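Side-chain contact in subtilisin-like serine protease (Fervidobacterium pennivorans, PDB 1R6V), which degrades keratin into peptides as a serine endopeptidase of the subtilisin family, letting the bacterium grow on native feathers: residues A[290-295]-A[382-387]. The protein carries 1 engineered substitution. Numbering follows the deposited sequence.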
ATOM      1  N   VAL A 290      -9.760  11.886   5.764  1.00 10.81           N
ATOM      2  CA  VAL A 290      -9.151  12.217   4.477  1.00  9.90           C
ATOM      3  C   VAL A 290      -7.658  11.984   4.606  1.00 11.38           C
ATOM      4  O   VAL A 290      -7.068  12.358   5.610  1.00 11.15           O
ATOM      5  CB  VAL A 290      -9.420  13.700   4.118  1.00  9.48           C
ATOM      6  CG1 VAL A 290      -8.651  14.107   2.843  1.00 12.42           C
ATOM      7  CG2 VAL A 290     -10.919  13.876   3.894  1.00 12.42           C
ATOM      8  N   MET A 291      -7.059  11.354   3.597  1.00  8.21           N
ATOM      9  CA  MET A 291      -5.632  11.058   3.630  1.00  8.93           C
ATOM     10  C   MET A 291      -4.925  11.798   2.498  1.00  9.47           C
ATOM     11  O   MET A 291      -5.124  11.463   1.340  1.00 10.85           O
ATOM     12  CB  MET A 291      -5.420   9.540   3.499  1.00  9.44           C
ATOM     13  CG  MET A 291      -6.039   8.729   4.675  1.00 10.26           C
ATOM     14  SD  MET A 291      -5.325   8.926   6.359  1.00  4.22           S
ATOM     15  CE  MET A 291      -4.462   7.280   6.590  1.00 10.49           C
ATOM     16  N   VAL A 292      -4.121  12.800   2.865  1.00 10.14           N
ATOM     17  CA  VAL A 292      -3.359  13.628   1.920  1.00 10.84           C
ATOM     18  C   VAL A 292      -1.937  13.065   1.891  1.00 11.18           C
ATOM     19  O   VAL A 292      -1.308  12.900   2.943  1.00 10.88           O
ATOM     20  CB  VAL A 292      -3.342  15.110   2.389  1.00  9.88           C
ATOM     21  CG1 VAL A 292      -2.531  15.967   1.408  1.00 11.81           C
ATOM     22  CG2 VAL A 292      -4.801  15.646   2.474  1.00 11.60           C
ATOM     23  N   VAL A 293      -1.447  12.751   0.700  1.00 10.96           N
ATOM     24  CA  VAL A 293      -0.106  12.175   0.561  1.00 11.59           C
ATOM     25  C   VAL A 293       0.665  12.924  -0.502  1.00 11.65           C
ATOM     26  O   VAL A 293       0.148  13.198  -1.593  1.00 12.02           O
ATOM     27  CB  VAL A 293      -0.176  10.693   0.143  1.00 12.05           C
ATOM     28  CG1 VAL A 293       1.230  10.079   0.098  1.00 14.51           C
ATOM     29  CG2 VAL A 293      -1.071   9.940   1.100  1.00 11.87           C
ATOM     30  N   SER A 294       1.914  13.248  -0.203  1.00 12.68           N
ATOM     31  CA  SER A 294       2.689  13.962  -1.199  1.00 14.62           C
ATOM     32  C   SER A 294       3.068  13.017  -2.348  1.00 16.45           C
ATOM     33  O   SER A 294       3.265  11.807  -2.155  1.00 16.02           O
ATOM     34  CB  SER A 294       3.952  14.534  -0.560  1.00 17.00           C
ATOM     35  OG  SER A 294       4.828  13.465  -0.294  1.00 25.14           O
ATOM     36  N   ALA A 295       3.133  13.574  -3.555  1.00 18.22           N
ATOM     37  CA  ALA A 295       3.541  12.820  -4.744  1.00 23.40           C
ATOM     38  C   ALA A 295       5.030  12.502  -4.554  1.00 24.77           C
ATOM     39  O   ALA A 295       5.682  13.091  -3.700  1.00 25.37           O
ATOM     40  CB  ALA A 295       3.358  13.682  -5.999  1.00 22.20           C
ATOM     41  N   MET A 382       6.313  20.085   1.231  1.00 13.02           N
ATOM     42  CA  MET A 382       5.928  21.442   1.593  1.00 12.87           C
ATOM     43  C   MET A 382       4.579  21.775   0.929  1.00 11.42           C
ATOM     44  O   MET A 382       3.856  22.668   1.371  1.00 10.41           O
ATOM     45  CB  MET A 382       7.003  22.447   1.140  1.00 17.57           C
ATOM     46  CG  MET A 382       8.071  22.739   2.191  1.00 23.98           C
ATOM     47  SD  MET A 382       8.888  21.206   2.753  1.00 30.20           S
ATOM     48  CE  MET A 382       9.119  20.410   1.180  1.00 34.42           C
ATOM     49  N   ALA A 383       4.252  21.049  -0.132  1.00 11.03           N
ATOM     50  CA  ALA A 383       2.995  21.277  -0.848  1.00 11.44           C
ATOM     51  C   ALA A 383       1.826  20.580  -0.156  1.00 11.74           C
ATOM     52  O   ALA A 383       0.753  21.159   0.038  1.00 11.84           O
ATOM     53  CB  ALA A 383       3.119  20.759  -2.292  1.00 12.30           C
ATOM     54  N   ALA A 384       2.031  19.326   0.217  1.00  9.97           N
ATOM     55  CA  ALA A 384       0.956  18.574   0.859  1.00 10.49           C
ATOM     56  C   ALA A 384       0.303  19.278   2.053  1.00 11.40           C
ATOM     57  O   ALA A 384      -0.917  19.265   2.182  1.00 11.19           O
ATOM     58  CB  ALA A 384       1.464  17.162   1.267  1.00 10.55           C
ATOM     59  N   PRO A 385       1.094  19.881   2.957  1.00 11.42           N
ATOM     60  CA  PRO A 385       0.471  20.558   4.096  1.00 12.21           C
ATOM     61  C   PRO A 385      -0.475  21.686   3.697  1.00 12.21           C
ATOM     62  O   PRO A 385      -1.406  22.007   4.438  1.00 11.97           O
ATOM     63  CB  PRO A 385       1.658  21.060   4.923  1.00 13.04           C
ATOM     64  CG  PRO A 385       2.836  20.951   4.010  1.00 19.08           C
ATOM     65  CD  PRO A 385       2.555  19.776   3.140  1.00 12.15           C
ATOM     66  N   HIS A 386      -0.251  22.293   2.538  1.00 11.52           N
ATOM     67  CA  HIS A 386      -1.173  23.351   2.119  1.00 11.28           C
ATOM     68  C   HIS A 386      -2.519  22.703   1.839  1.00 11.36           C
ATOM     69  O   HIS A 386      -3.564  23.259   2.183  1.00 10.53           O
ATOM     70  CB  HIS A 386      -0.677  24.048   0.858  1.00 12.24           C
ATOM     71  CG  HIS A 386       0.472  24.974   1.096  1.00 12.53           C
ATOM     72  ND1 HIS A 386       0.309  26.322   1.364  1.00 15.60           N
ATOM     73  CD2 HIS A 386       1.804  24.742   1.157  1.00 11.36           C
ATOM     74  CE1 HIS A 386       1.490  26.870   1.581  1.00 12.15           C
ATOM     75  NE2 HIS A 386       2.416  25.930   1.464  1.00 14.65           N
ATOM     76  N   VAL A 387      -2.499  21.538   1.194  1.00 10.77           N
ATOM     77  CA  VAL A 387      -3.743  20.841   0.886  1.00 10.35           C
ATOM     78  C   VAL A 387      -4.381  20.306   2.170  1.00 11.08           C
ATOM     79  O   VAL A 387      -5.593  20.389   2.345  1.00 11.87           O
ATOM     80  CB  VAL A 387      -3.511  19.684  -0.112  1.00 12.53           C
ATOM     81  CG1 VAL A 387      -4.789  18.845  -0.258  1.00 11.93           C
ATOM     82  CG2 VAL A 387      -3.127  20.256  -1.471  1.00 12.48           C
TER
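Val292 puts its CG1 methyl against one turn of the helix segment 382-387, reaching both Ala384 and Val387. With this branch anti to the backbone N (chi1 179°), Val292 CG1 lies 4.0 Å from Val387 CG1 and 4.2 Å from Ala384 CB. Val292 CG1 is also 3.8 Å from Ala384 O, an apolar touch on an atom that accepts a weak hydrogen bond from Thr388 OG1. Val387 also meets it with the branch anti to its backbone N, and the two valines are set at a slant to each other. Further along the strand, Ser294 offers its CB rather than its hydroxyl, at 4.1 Å from CB of Ala384. The nearest CA atoms of the two segments are here, those of Ser294 and Ala384, 5.3 Å apart; the small alanine allows that approach. All four touching residues are buried. Ser294 lies about 5 Å, side chain to side chain, from Ser381, the probable charge-relay serine, which the helix carries just before this segment; the contact lays the first turns of that helix on the core sheet of the subtilase domain. Strand 290-294 runs parallel between strands 263-269 and 314-322, and the axis of 382-387 runs nearly antiparallel to that of 290-294 (160°). Helix 380-397 packs on one face of this sheet, with Ala384 also touching Asn265 and Val387 touching Val316.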